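Local coordinates for protein-glutaminase (Chryseobacterium proteolyticum, PDB 2ZK9) that deamidates glutamine side chains of proteins, hydrolysing the amide to glutamate and releasing ammonia, at residues Arg45-Arg50 / Asn154-Thr159. Sequence-based numbering, arbitrary orientation.
Sequences RAHKMR and NNLINT
His47 and Thr159 have the nearest CA atoms across the contact, 6.7 Å apart, where a middle turn of the helix that includes 45-50 meets the loop 154-156 and the first turn of the helix starting at Ile157. Leu156, the N-cap residue of that helix, has a left-handed backbone, and its CB points toward 45-50. No direct hydrogen bond joins the segments; contact is made by four side chains. Thr159 OG1 lies at the edge of the His47 imidazole, close to the ring plane, and 3.3 Å from His47 CB; it is hydrogen-bonded to Asp153 OD2. Thr159 CG2, anti to the backbone N (OG1 at chi1 -69°), packs 3.9 Å from Lys48 CB. In one of its two conformers, Leu156 splits its branches: CD1 comes obliquely to within 3.7 Å of His47 CD2, while CD2 rests 4.0 Å from Lys48 CD. The Lys48 chain bends at chi2 (70°), and its NZ bonds to Gln51 and to Asn160 of helix 157-165. At the far end of the imidazole, a water bridges the segments, hydrogen-bonded to His47 NE2 (2.9 Å) and to Asn154 OD1 (2.8 Å). His47 ND1 is hydrogen-bonded to Lys62 NZ of strand 61-66, and Tyr142 of strand 141-144 meets the ring edge-to-face. The largely buried contact packs the last helix, 157-165, against helix 42-55 of the papain-like (clan CA) glutaminase region, beside these two strands.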
# COMPACT_ATOMS: atom_id res chain seq x y z
N ARG A 45 -1.61 -5.59 -0.20
CA ARG A 45 -2.47 -4.43 0.07
C ARG A 45 -2.42 -3.43 -1.08
O ARG A 45 -3.43 -2.88 -1.48
CB ARG A 45 -2.13 -3.78 1.40
CG ARG A 45 -2.22 -4.68 2.62
CD ARG A 45 -2.25 -3.94 3.91
NE ARG A 45 -1.12 -3.02 4.16
CZ ARG A 45 0.05 -3.40 4.63
NH1 ARG A 45 0.34 -4.64 4.94
NH2 ARG A 45 1.03 -2.49 4.79
N ALA A 46 -1.21 -3.18 -1.59
CA ALA A 46 -1.04 -2.19 -2.66
C ALA A 46 -1.72 -2.63 -3.92
O ALA A 46 -2.36 -1.85 -4.62
CB ALA A 46 0.44 -1.90 -2.88
N HIS A 47 -1.60 -3.93 -4.27
CA HIS A 47 -2.21 -4.40 -5.50
C HIS A 47 -3.74 -4.41 -5.41
O HIS A 47 -4.42 -4.19 -6.40
CB HIS A 47 -1.65 -5.79 -5.85
CG HIS A 47 -1.36 -5.97 -7.30
ND1 HIS A 47 -0.65 -5.08 -7.97
CD2 HIS A 47 -1.61 -6.98 -8.19
CE1 HIS A 47 -0.42 -5.47 -9.21
NE2 HIS A 47 -1.03 -6.63 -9.36
N LYS A 48 -4.26 -4.64 -4.21
CA LYS A 48 -5.71 -4.59 -3.99
C LYS A 48 -6.22 -3.15 -4.07
O LYS A 48 -7.28 -2.89 -4.64
CB LYS A 48 -6.08 -5.23 -2.68
CG LYS A 48 -7.55 -5.54 -2.51
CD LYS A 48 -8.05 -6.66 -3.41
CE LYS A 48 -9.46 -7.06 -3.10
NZ LYS A 48 -10.00 -8.05 -4.04
N MET A 49 -5.45 -2.20 -3.52
CA MET A 49 -5.81 -0.79 -3.71
C MET A 49 -5.85 -0.42 -5.17
O MET A 49 -6.74 0.29 -5.63
CB MET A 49 -4.83 0.12 -2.98
CG MET A 49 -4.93 0.02 -1.46
SD MET A 49 -4.04 1.36 -0.60
CE MET A 49 -2.35 0.82 -0.73
N ARG A 50 -4.88 -0.90 -5.94
CA ARG A 50 -4.84 -0.66 -7.39
C ARG A 50 -6.06 -1.26 -8.06
O ARG A 50 -6.62 -0.63 -8.95
CB ARG A 50 -3.56 -1.19 -7.98
CG ARG A 50 -3.57 -1.11 -9.51
CD ARG A 50 -2.22 -1.51 -10.04
NE ARG A 50 -2.20 -1.48 -11.53
CZ ARG A 50 -2.38 -2.51 -12.30
NH1 ARG A 50 -2.54 -3.76 -11.83
NH2 ARG A 50 -2.34 -2.32 -13.64
N ASN A 154 -1.17 -10.42 -12.14
CA ASN A 154 -2.10 -9.75 -12.97
C ASN A 154 -3.55 -10.11 -12.67
O ASN A 154 -4.45 -9.27 -12.87
CB ASN A 154 -1.84 -10.05 -14.41
CG ASN A 154 -0.67 -9.32 -14.98
OD1 ASN A 154 -0.07 -8.47 -14.38
ND2 ASN A 154 -0.38 -9.70 -16.19
N ASN A 155 -3.80 -11.34 -12.21
CA ASN A 155 -5.14 -11.79 -11.91
C ASN A 155 -5.49 -11.71 -10.44
O ASN A 155 -6.55 -12.16 -10.04
CB ASN A 155 -5.32 -13.23 -12.46
CG ASN A 155 -5.23 -13.24 -13.99
OD1 ASN A 155 -4.44 -14.02 -14.53
ND2 ASN A 155 -5.93 -12.39 -14.63
N LEU A 156 -4.58 -11.11 -9.65
CA LEU A 156 -4.74 -10.90 -8.22
C LEU A 156 -4.93 -12.18 -7.45
O LEU A 156 -5.39 -12.18 -6.30
CB LEU A 156 -5.85 -9.89 -7.77
CG LEU A 156 -5.35 -8.43 -7.68
CD1 LEU A 156 -5.11 -7.90 -9.08
CD2 LEU A 156 -6.30 -7.59 -6.84
N ILE A 157 -4.48 -13.31 -8.02
CA ILE A 157 -4.58 -14.57 -7.27
C ILE A 157 -3.70 -14.51 -6.04
O ILE A 157 -4.12 -14.94 -4.96
CB ILE A 157 -4.24 -15.74 -8.20
CG1 ILE A 157 -5.36 -15.89 -9.27
CG2 ILE A 157 -4.04 -17.03 -7.43
CD1 ILE A 157 -5.03 -16.89 -10.34
N ASN A 158 -2.47 -14.04 -6.16
CA ASN A 158 -1.62 -14.00 -4.98
C ASN A 158 -2.18 -13.00 -3.95
O ASN A 158 -2.25 -13.28 -2.77
CB ASN A 158 -0.18 -13.66 -5.35
CG ASN A 158 0.74 -14.00 -4.22
OD1 ASN A 158 1.23 -13.11 -3.49
ND2 ASN A 158 1.05 -15.27 -4.04
N THR A 159 -2.56 -11.84 -4.47
CA THR A 159 -3.08 -10.75 -3.62
C THR A 159 -4.20 -11.24 -2.76
O THR A 159 -4.22 -11.05 -1.55
CB THR A 159 -3.53 -9.58 -4.51
OG1 THR A 159 -2.43 -8.94 -5.12
CG2 THR A 159 -4.29 -8.54 -3.71
O HOH W 1 0.29 -7.51 -11.80